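PDB 3K8U: putative ABC transporter, ATP-binding protein ComA from Streptococcus mutans, which belongs by family to the C39 peptidases of clan CA, represented here by the peptidase domain of a putative ABC transporter. Local coordinates for residues F84-K90 and E130-I136; Q104-I110 and R121-F127. All blocks are in the same frame, centred on the assembly; numbering follows the deposited sequence.

In the fold
From the N terminus the chain runs through helices 17-28, 35-41 and 51-60 and strand 63-69 before reaching 84-90, the first half of contact 1. It then goes up strand 93-104, turns into 107-112 and returns as 120-123; contact 2 closes this hairpin over ten intervening residues and leads into helix 124-130. Leaving that helix, the chain comes back beside 84-90, and contact 1 closes a 39-residue loop within which all of contact 2 lies. Contact 1 pairs two inner strands of the six-stranded antiparallel sheet, 84-90 and 134-140, and adds the helix end and strand 131-132, whereas contact 2 includes edge strand 120-123. F127 joins them: its CZ lies 3.7 Å from V86 CG2.

Contact 1 (F84-K90 and E130-I136); sequences FIVHVIK and EWTGLAI
Strand 84-90 is extended and pairs antiparallel with 134-136, an inner pairing of the C39 peptidase sheet, their axes 4.6 Å apart at closest approach and at 153°. I85 faces I136 in a hydrogen-bonded pair (CA-CA 4.9 Å), V86 faces A135 in a non-hydrogen-bonded pair (4.5 Å), and V88 faces W131 in another (4.4 Å). The register slips by two, a beta bulge where the chain coming off helix 124-130 turns at G133 (phi/psi 100/-15, a conformation that calls for glycine) into strand 134-140.

Backbone bonds run I85 N to I136 O 2.9 Å, I136 N to I85 O 2.7 Å, H87 N to L134 O 3.3 Å, T132 N to H87 O 3.1 Å and I89 N to E130 O 2.8 Å. Within the corner, T132 (chi1 p) makes an ST turn, its OG1 accepting from L134 N at 3.2 Å, and W131 NE1 binds L134 O at 2.9 Å.

Among side chains, T132 CG2 sits over the H87 ring, 4.0 Å from its centroid, a CH-pi contact; V86 CB packs on W131 CD1 at 3.8 Å, and I85 CB on I136 CB at 4.1 Å. K90 NZ forms a salt bridge with E130 OE1 at 2.9 Å.

H87 NE2 also bonds L94 O, and E130 OE2 bonds Y98 OH. Helix 51-60 covers I85 and I136, while strand 93-104 borders 84-90 and strand 63-69 borders 134-140.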
ATOM      1  N   PHE A  84       4.930   3.816   2.070  1.00 14.01           N
ATOM      2  CA  PHE A  84       4.930   3.245   0.729  1.00 12.49           C
ATOM      3  C   PHE A  84       3.993   2.044   0.675  1.00 12.69           C
ATOM      4  O   PHE A  84       3.470   1.607   1.704  1.00 14.14           O
ATOM      5  CB  PHE A  84       6.344   2.921   0.221  1.00 13.59           C
ATOM      6  CG  PHE A  84       7.108   1.959   1.076  1.00 13.28           C
ATOM      7  CD1 PHE A  84       7.110   0.597   0.783  1.00 12.98           C
ATOM      8  CD2 PHE A  84       7.865   2.415   2.152  1.00 15.54           C
ATOM      9  CE1 PHE A  84       7.855  -0.292   1.546  1.00 15.88           C
ATOM     10  CE2 PHE A  84       8.614   1.534   2.922  1.00 14.18           C
ATOM     11  CZ  PHE A  84       8.610   0.178   2.620  1.00 14.27           C
ATOM     12  N   ILE A  85       3.755   1.536  -0.527  1.00 10.89           N
ATOM     13  CA  ILE A  85       2.839   0.418  -0.729  1.00 11.36           C
ATOM     14  C   ILE A  85       3.560  -0.897  -1.001  1.00 10.46           C
ATOM     15  O   ILE A  85       4.587  -0.910  -1.668  1.00 11.47           O
ATOM     16  CB  ILE A  85       1.897   0.738  -1.909  1.00 11.78           C
ATOM     17  CG1 ILE A  85       1.073   1.990  -1.582  1.00 14.63           C
ATOM     18  CG2 ILE A  85       0.991  -0.451  -2.232  1.00 11.16           C
ATOM     19  CD1 ILE A  85       0.382   2.608  -2.782  1.00 17.40           C
ATOM     20  N   VAL A  86       3.034  -1.992  -0.452  1.00 10.47           N
ATOM     21  CA  VAL A  86       3.611  -3.318  -0.680  1.00 10.23           C
ATOM     22  C   VAL A  86       2.536  -4.323  -1.066  1.00 11.67           C
ATOM     23  O   VAL A  86       1.378  -4.203  -0.653  1.00 11.26           O
ATOM     24  CB  VAL A  86       4.385  -3.870   0.556  1.00 10.26           C
ATOM     25  CG1 VAL A  86       5.639  -3.043   0.805  1.00  8.60           C
ATOM     26  CG2 VAL A  86       3.493  -3.895   1.797  1.00 12.01           C
ATOM     27  N   HIS A  87       2.930  -5.310  -1.865  1.00 10.22           N
ATOM     28  CA  HIS A  87       2.025  -6.363  -2.312  1.00 12.18           C
ATOM     29  C   HIS A  87       2.216  -7.559  -1.385  1.00 11.42           C
ATOM     30  O   HIS A  87       3.336  -8.063  -1.224  1.00 10.65           O
ATOM     31  CB  HIS A  87       2.359  -6.750  -3.761  1.00 12.92           C
ATOM     32  CG  HIS A  87       1.424  -7.757  -4.360  1.00 16.66           C
ATOM     33  ND1 HIS A  87       1.778  -8.550  -5.432  1.00 16.86           N
ATOM     34  CD2 HIS A  87       0.154  -8.103  -4.041  1.00 17.76           C
ATOM     35  CE1 HIS A  87       0.766  -9.340  -5.746  1.00 17.77           C
ATOM     36  NE2 HIS A  87      -0.230  -9.089  -4.917  1.00 17.95           N
ATOM     37  N   VAL A  88       1.132  -7.993  -0.750  1.00 12.27           N
ATOM     38  CA  VAL A  88       1.195  -9.127   0.172  1.00 13.20           C
ATOM     39  C   VAL A  88       0.167 -10.183  -0.194  1.00 15.97           C
ATOM     40  O   VAL A  88      -0.958  -9.854  -0.578  1.00 17.50           O
ATOM     41  CB  VAL A  88       0.968  -8.694   1.642  1.00 13.87           C
ATOM     42  CG1 VAL A  88       2.110  -7.804   2.113  1.00 13.74           C
ATOM     43  CG2 VAL A  88      -0.369  -7.953   1.782  1.00 16.63           C
ATOM     44  N   ILE A  89       0.570 -11.449  -0.114  1.00 14.86           N
ATOM     45  CA  ILE A  89      -0.332 -12.553  -0.425  1.00 19.66           C
ATOM     46  C   ILE A  89      -0.962 -13.019   0.886  1.00 22.46           C
ATOM     47  O   ILE A  89      -0.260 -13.393   1.821  1.00 22.32           O
ATOM     48  CB  ILE A  89       0.420 -13.751  -1.069  1.00 20.08           C
ATOM     49  CG1 ILE A  89       1.253 -13.283  -2.264  1.00 17.67           C
ATOM     50  CG2 ILE A  89      -0.574 -14.835  -1.495  1.00 20.69           C
ATOM     51  CD1 ILE A  89       0.444 -12.732  -3.430  1.00 17.82           C
ATOM     52  N   LYS A  90      -2.284 -12.945   0.969  1.00 27.72           N
ATOM     53  CA  LYS A  90      -2.984 -13.371   2.176  1.00 31.85           C
ATOM     54  C   LYS A  90      -3.999 -14.437   1.810  1.00 34.29           C
ATOM     55  O   LYS A  90      -5.071 -14.134   1.285  1.00 34.76           O
ATOM     56  CB  LYS A  90      -3.668 -12.181   2.850  1.00 32.60           C
ATOM     57  CG  LYS A  90      -2.704 -11.105   3.317  1.00 33.12           C
ATOM     58  CD  LYS A  90      -3.402 -10.061   4.167  1.00 35.50           C
ATOM     59  CE  LYS A  90      -3.937 -10.657   5.456  1.00 36.22           C
ATOM     60  NZ  LYS A  90      -2.862 -11.241   6.302  1.00 38.94           N
ATOM     61  N   GLU A 130       4.418 -13.012   3.963  1.00 13.90           N
ATOM     62  CA  GLU A 130       3.349 -12.594   3.047  1.00 14.35           C
ATOM     63  C   GLU A 130       3.803 -11.724   1.870  1.00 12.26           C
ATOM     64  O   GLU A 130       3.198 -11.750   0.799  1.00 12.72           O
ATOM     65  CB  GLU A 130       2.281 -11.795   3.811  1.00 16.17           C
ATOM     66  CG  GLU A 130       1.651 -12.496   5.004  1.00 21.90           C
ATOM     67  CD  GLU A 130       0.659 -11.608   5.754  1.00 24.71           C
ATOM     68  OE1 GLU A 130      -0.087 -12.147   6.597  1.00 26.97           O
ATOM     69  OE2 GLU A 130       0.624 -10.378   5.512  1.00 21.53           O
ATOM     70  N   TRP A 131       4.845 -10.930   2.094  1.00  9.83           N
ATOM     71  CA  TRP A 131       5.369  -9.990   1.094  1.00  9.87           C
ATOM     72  C   TRP A 131       6.012 -10.614  -0.147  1.00 10.81           C
ATOM     73  O   TRP A 131       6.890 -11.478  -0.045  1.00 11.78           O
ATOM     74  CB  TRP A 131       6.362  -9.052   1.791  1.00  9.51           C
ATOM     75  CG  TRP A 131       6.865  -7.878   0.987  1.00  9.44           C
ATOM     76  CD1 TRP A 131       6.170  -7.135   0.072  1.00 10.61           C
ATOM     77  CD2 TRP A 131       8.147  -7.266   1.110  1.00 11.40           C
ATOM     78  NE1 TRP A 131       6.943  -6.084  -0.372  1.00  9.34           N
ATOM     79  CE2 TRP A 131       8.162  -6.144   0.252  1.00 10.40           C
ATOM     80  CE3 TRP A 131       9.290  -7.553   1.873  1.00 12.27           C
ATOM     81  CZ2 TRP A 131       9.275  -5.308   0.136  1.00 13.14           C
ATOM     82  CZ3 TRP A 131      10.392  -6.721   1.760  1.00 15.73           C
ATOM     83  CH2 TRP A 131      10.376  -5.609   0.896  1.00 13.35           C
ATOM     84  N   THR A 132       5.576 -10.163  -1.322  1.00 10.33           N
ATOM     85  CA  THR A 132       6.121 -10.650  -2.587  1.00 10.24           C
ATOM     86  C   THR A 132       7.459  -9.980  -2.885  1.00 11.81           C
ATOM     87  O   THR A 132       8.179 -10.400  -3.789  1.00 12.55           O
ATOM     88  CB  THR A 132       5.196 -10.335  -3.786  1.00 10.64           C
ATOM     89  OG1 THR A 132       5.117  -8.914  -3.971  1.00 11.63           O
ATOM     90  CG2 THR A 132       3.795 -10.905  -3.567  1.00 11.58           C
ATOM     91  N   GLY A 133       7.778  -8.937  -2.124  1.00 10.83           N
ATOM     92  CA  GLY A 133       8.999  -8.189  -2.349  1.00 11.22           C
ATOM     93  C   GLY A 133       8.711  -6.913  -3.130  1.00 12.75           C
ATOM     94  O   GLY A 133       9.541  -6.006  -3.174  1.00 12.38           O
ATOM     95  N   LEU A 134       7.530  -6.832  -3.740  1.00 10.80           N
ATOM     96  CA  LEU A 134       7.155  -5.654  -4.513  1.00 11.77           C
ATOM     97  C   LEU A 134       6.806  -4.476  -3.619  1.00 12.86           C
ATOM     98  O   LEU A 134       5.998  -4.600  -2.692  1.00 10.24           O
ATOM     99  CB  LEU A 134       5.970  -5.952  -5.442  1.00 15.46           C
ATOM    100  CG  LEU A 134       5.512  -4.758  -6.297  1.00 19.44           C
ATOM    101  CD1 LEU A 134       6.565  -4.436  -7.346  1.00 21.85           C
ATOM    102  CD2 LEU A 134       4.183  -5.059  -6.965  1.00 24.00           C
ATOM    103  N   ALA A 135       7.434  -3.337  -3.895  1.00 11.39           N
ATOM    104  CA  ALA A 135       7.189  -2.109  -3.144  1.00 11.37           C
ATOM    105  C   ALA A 135       6.970  -0.980  -4.145  1.00 13.28           C
ATOM    106  O   ALA A 135       7.683  -0.882  -5.144  1.00 13.65           O
ATOM    107  CB  ALA A 135       8.372  -1.785  -2.235  1.00 11.33           C
ATOM    108  N   ILE A 136       5.952  -0.166  -3.898  1.00 12.41           N
ATOM    109  CA  ILE A 136       5.637   0.958  -4.768  1.00 13.92           C
ATOM    110  C   ILE A 136       5.797   2.232  -3.958  1.00 14.07           C
ATOM    111  O   ILE A 136       5.149   2.410  -2.923  1.00 12.60           O
ATOM    112  CB  ILE A 136       4.195   0.861  -5.331  1.00 16.24           C
ATOM    113  CG1 ILE A 136       4.037  -0.430  -6.141  1.00 16.69           C
ATOM    114  CG2 ILE A 136       3.884   2.080  -6.221  1.00 17.25           C
ATOM    115  CD1 ILE A 136       2.605  -0.767  -6.511  1.00 18.80           C
TER

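Contact 2 (Q104-I110 and R121-F127); sequences QNNQLII and RMSKERF
This is an antiparallel beta hairpin, strands 107-110 and 121-123, that runs into helix 124-130. The strand axes approach to 4.4 Å at 142°. L108 and M122 form the hydrogen-bonded pair (L108 N to M122 O and M122 N to L108 O, both 2.8 Å), flanked by the non-hydrogen-bonded pairs Q107-S123 and I109-R121. A type II' turn, Q104 to Q107 (N105 phi/psi 71/-126), leads into the first strand.

The main bump is L108 (rotamer mt), which fills the hollow between the F127 ring and the aliphatic K124 chain in the helix's first turn: CD1 lies over the ring, 3.8 Å from its centroid, and CD2 4.0 Å from K124 CE. On the same face, I110 CD1 meets M122 CE at 4.1 Å, and I110 CG2 reaches F127 CD1 at 4.5 Å. R121 stretches beside the turn, its CD 3.5 Å from Q107 NE2.

K124, first in the helix, reaches back over the turn, nearly extended: its N bonds N106 O and its NZ bonds N105 O, each 3.0 Å. S123 N-caps the helix, its OG accepting from R126 N at 3.1 Å. A water accepts from E125 N at 2.9 Å and, weakly, from N106 ND2 at 2.7 Å.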
ATOM      1  N   GLN A 104       9.760  -0.397  14.004  1.00 44.74           N
ATOM      2  CA  GLN A 104      10.197  -0.208  15.380  1.00 48.67           C
ATOM      3  C   GLN A 104      10.488  -1.574  15.985  1.00 49.51           C
ATOM      4  O   GLN A 104       9.588  -2.409  16.115  1.00 49.87           O
ATOM      5  CB  GLN A 104       9.134   0.525  16.204  1.00 51.09           C
ATOM      6  CG  GLN A 104       9.644   1.009  17.559  1.00 54.85           C
ATOM      7  CD  GLN A 104       8.611   1.807  18.337  1.00 57.71           C
ATOM      8  OE1 GLN A 104       8.358   1.535  19.513  1.00 58.77           O
ATOM      9  NE2 GLN A 104       8.013   2.800  17.686  1.00 57.77           N
ATOM     10  N   ASN A 105      11.759  -1.793  16.323  1.00 49.51           N
ATOM     11  CA  ASN A 105      12.239  -3.045  16.908  1.00 48.85           C
ATOM     12  C   ASN A 105      12.235  -4.155  15.856  1.00 46.63           C
ATOM     13  O   ASN A 105      12.834  -4.011  14.788  1.00 47.26           O
ATOM     14  CB  ASN A 105      11.387  -3.442  18.126  1.00 51.44           C
ATOM     15  CG  ASN A 105      11.308  -2.342  19.169  1.00 54.18           C
ATOM     16  OD1 ASN A 105      10.228  -1.822  19.458  1.00 55.89           O
ATOM     17  ND2 ASN A 105      12.454  -1.978  19.738  1.00 55.10           N
ATOM     18  N   ASN A 106      11.575  -5.264  16.172  1.00 43.06           N
ATOM     19  CA  ASN A 106      11.469  -6.395  15.258  1.00 39.95           C
ATOM     20  C   ASN A 106      10.073  -6.361  14.623  1.00 36.33           C
ATOM     21  O   ASN A 106       9.542  -7.390  14.196  1.00 33.76           O
ATOM     22  CB  ASN A 106      11.685  -7.703  16.031  1.00 42.07           C
ATOM     23  CG  ASN A 106      11.758  -8.921  15.127  1.00 45.12           C
ATOM     24  OD1 ASN A 106      12.450  -8.917  14.107  1.00 46.80           O
ATOM     25  ND2 ASN A 106      11.041  -9.973  15.502  1.00 46.58           N
ATOM     26  N   GLN A 107       9.485  -5.167  14.568  1.00 33.36           N
ATOM     27  CA  GLN A 107       8.152  -4.995  14.002  1.00 30.98           C
ATOM     28  C   GLN A 107       8.030  -3.832  13.029  1.00 27.52           C
ATOM     29  O   GLN A 107       8.820  -2.889  13.050  1.00 28.44           O
ATOM     30  CB  GLN A 107       7.109  -4.823  15.110  1.00 34.48           C
ATOM     31  CG  GLN A 107       6.942  -6.032  16.018  1.00 37.55           C
ATOM     32  CD  GLN A 107       5.633  -6.008  16.775  1.00 40.58           C
ATOM     33  OE1 GLN A 107       4.791  -6.894  16.608  1.00 43.44           O
ATOM     34  NE2 GLN A 107       5.443  -4.985  17.605  1.00 39.97           N
ATOM     35  N   LEU A 108       7.027  -3.924  12.166  1.00 22.92           N
ATOM     36  CA  LEU A 108       6.742  -2.893  11.181  1.00 18.99           C
ATOM     37  C   LEU A 108       5.360  -2.344  11.493  1.00 18.82           C
ATOM     38  O   LEU A 108       4.516  -3.061  12.022  1.00 19.52           O
ATOM     39  CB  LEU A 108       6.708  -3.499   9.777  1.00 19.78           C
ATOM     40  CG  LEU A 108       7.989  -4.150   9.261  1.00 21.31           C
ATOM     41  CD1 LEU A 108       7.736  -4.774   7.905  1.00 20.67           C
ATOM     42  CD2 LEU A 108       9.085  -3.105   9.179  1.00 22.07           C
ATOM     43  N   ILE A 109       5.147  -1.067  11.202  1.00 17.77           N
ATOM     44  CA  ILE A 109       3.840  -0.459  11.407  1.00 18.26           C
ATOM     45  C   ILE A 109       3.207  -0.469  10.018  1.00 17.11           C
ATOM     46  O   ILE A 109       3.726   0.153   9.089  1.00 16.10           O
ATOM     47  CB  ILE A 109       3.947   0.996  11.903  1.00 20.63           C
ATOM     48  CG1 ILE A 109       4.804   1.060  13.168  1.00 22.72           C
ATOM     49  CG2 ILE A 109       2.548   1.556  12.184  1.00 20.94           C
ATOM     50  CD1 ILE A 109       5.095   2.470  13.632  1.00 26.08           C
ATOM     51  N   ILE A 110       2.135  -1.234   9.860  1.00 17.09           N
ATOM     52  CA  ILE A 110       1.469  -1.329   8.565  1.00 15.92           C
ATOM     53  C   ILE A 110       0.012  -0.891   8.586  1.00 16.42           C
ATOM     54  O   ILE A 110      -0.620  -0.829   9.641  1.00 15.90           O
ATOM     55  CB  ILE A 110       1.572  -2.762   7.975  1.00 17.46           C
ATOM     56  CG1 ILE A 110       0.881  -3.782   8.886  1.00 19.16           C
ATOM     57  CG2 ILE A 110       3.049  -3.153   7.773  1.00 17.46           C
ATOM     58  CD1 ILE A 110      -0.470  -4.243   8.383  1.00 19.59           C
ATOM     59  N   ARG A 121       0.757  -3.181  14.274  1.00 20.14           N
ATOM     60  CA  ARG A 121       2.159  -3.567  14.279  1.00 22.42           C
ATOM     61  C   ARG A 121       2.187  -5.020  13.817  1.00 21.19           C
ATOM     62  O   ARG A 121       1.305  -5.805  14.174  1.00 22.38           O
ATOM     63  CB  ARG A 121       2.749  -3.460  15.688  1.00 25.94           C
ATOM     64  CG  ARG A 121       3.011  -2.042  16.148  1.00 32.04           C
ATOM     65  CD  ARG A 121       3.590  -2.027  17.554  1.00 38.29           C
ATOM     66  NE  ARG A 121       4.098  -0.706  17.909  1.00 44.11           N
ATOM     67  CZ  ARG A 121       5.383  -0.361  17.875  1.00 46.43           C
ATOM     68  NH1 ARG A 121       6.307  -1.239  17.501  1.00 47.53           N
ATOM     69  NH2 ARG A 121       5.743   0.872  18.205  1.00 48.45           N
ATOM     70  N   MET A 122       3.176  -5.363  13.000  1.00 18.16           N
ATOM     71  CA  MET A 122       3.320  -6.720  12.482  1.00 17.78           C
ATOM     72  C   MET A 122       4.784  -7.126  12.597  1.00 16.33           C
ATOM     73  O   MET A 122       5.675  -6.337  12.283  1.00 15.47           O
ATOM     74  CB  MET A 122       2.884  -6.777  11.009  1.00 17.58           C
ATOM     75  CG  MET A 122       2.915  -8.175  10.393  1.00 20.32           C
ATOM     76  SD  MET A 122       2.311  -8.241   8.674  1.00 20.97           S
ATOM     77  CE  MET A 122       0.524  -8.130   8.943  1.00 23.60           C
ATOM     78  N   SER A 123       5.035  -8.352  13.049  1.00 17.37           N
ATOM     79  CA  SER A 123       6.408  -8.820  13.185  1.00 17.88           C
ATOM     80  C   SER A 123       7.045  -8.879  11.802  1.00 18.28           C
ATOM     81  O   SER A 123       6.358  -9.108  10.801  1.00 15.84           O
ATOM     82  CB  SER A 123       6.455 -10.208  13.830  1.00 19.74           C
ATOM     83  OG  SER A 123       5.953 -11.200  12.955  1.00 18.41           O
ATOM     84  N   LYS A 124       8.349  -8.631  11.743  1.00 18.14           N
ATOM     85  CA  LYS A 124       9.060  -8.676  10.470  1.00 19.83           C
ATOM     86  C   LYS A 124       8.990 -10.075   9.863  1.00 19.29           C
ATOM     87  O   LYS A 124       8.939 -10.220   8.645  1.00 17.76           O
ATOM     88  CB  LYS A 124      10.505  -8.209  10.647  1.00 19.82           C
ATOM     89  CG  LYS A 124      10.607  -6.703  10.867  1.00 21.59           C
ATOM     90  CD  LYS A 124      12.020  -6.237  11.143  1.00 25.09           C
ATOM     91  CE  LYS A 124      12.048  -4.720  11.267  1.00 28.03           C
ATOM     92  NZ  LYS A 124      13.320  -4.208  11.831  1.00 29.59           N
ATOM     93  N   GLU A 125       8.915 -11.091  10.722  1.00 20.32           N
ATOM     94  CA  GLU A 125       8.829 -12.489  10.295  1.00 21.65           C
ATOM     95  C   GLU A 125       7.525 -12.753   9.547  1.00 20.09           C
ATOM     96  O   GLU A 125       7.525 -13.356   8.475  1.00 17.90           O
ATOM     97  CB  GLU A 125       8.872 -13.414  11.513  1.00 28.37           C
ATOM     98  CG  GLU A 125       9.746 -14.639  11.343  1.00 36.62           C
ATOM     99  CD  GLU A 125      11.191 -14.384  11.737  1.00 40.39           C
ATOM    100  OE1 GLU A 125      11.818 -15.295  12.322  1.00 43.24           O
ATOM    101  OE2 GLU A 125      11.698 -13.272  11.474  1.00 41.96           O
ATOM    102  N   ARG A 126       6.413 -12.331  10.146  1.00 18.66           N
ATOM    103  CA  ARG A 126       5.085 -12.505   9.558  1.00 17.37           C
ATOM    104  C   ARG A 126       4.999 -11.769   8.226  1.00 14.84           C
ATOM    105  O   ARG A 126       4.530 -12.319   7.225  1.00 13.27           O
ATOM    106  CB  ARG A 126       4.014 -11.951  10.503  1.00 21.02           C
ATOM    107  CG  ARG A 126       2.589 -12.020   9.959  1.00 28.27           C
ATOM    108  CD  ARG A 126       1.934 -13.355  10.260  1.00 36.72           C
ATOM    109  NE  ARG A 126       1.765 -13.549  11.700  1.00 42.69           N
ATOM    110  CZ  ARG A 126       0.930 -14.424  12.251  1.00 44.85           C
ATOM    111  NH1 ARG A 126       0.172 -15.201  11.488  1.00 46.90           N
ATOM    112  NH2 ARG A 126       0.854 -14.523  13.572  1.00 45.12           N
ATOM    113  N   PHE A 127       5.436 -10.512   8.230  1.00 13.61           N
ATOM    114  CA  PHE A 127       5.413  -9.688   7.029  1.00 14.03           C
ATOM    115  C   PHE A 127       6.234 -10.329   5.907  1.00 14.54           C
ATOM    116  O   PHE A 127       5.781 -10.421   4.767  1.00 11.82           O
ATOM    117  CB  PHE A 127       5.954  -8.297   7.337  1.00 15.23           C
ATOM    118  CG  PHE A 127       5.947  -7.377   6.156  1.00 14.31           C
ATOM    119  CD1 PHE A 127       4.773  -6.744   5.764  1.00 18.02           C
ATOM    120  CD2 PHE A 127       7.112  -7.140   5.435  1.00 15.05           C
ATOM    121  CE1 PHE A 127       4.759  -5.888   4.666  1.00 17.63           C
ATOM    122  CE2 PHE A 127       7.108  -6.289   4.340  1.00 13.17           C
ATOM    123  CZ  PHE A 127       5.931  -5.662   3.954  1.00 16.33           C
TER
HETATM  124  O   HOH W   1       9.821 -11.285  13.422  1.00 28.48           O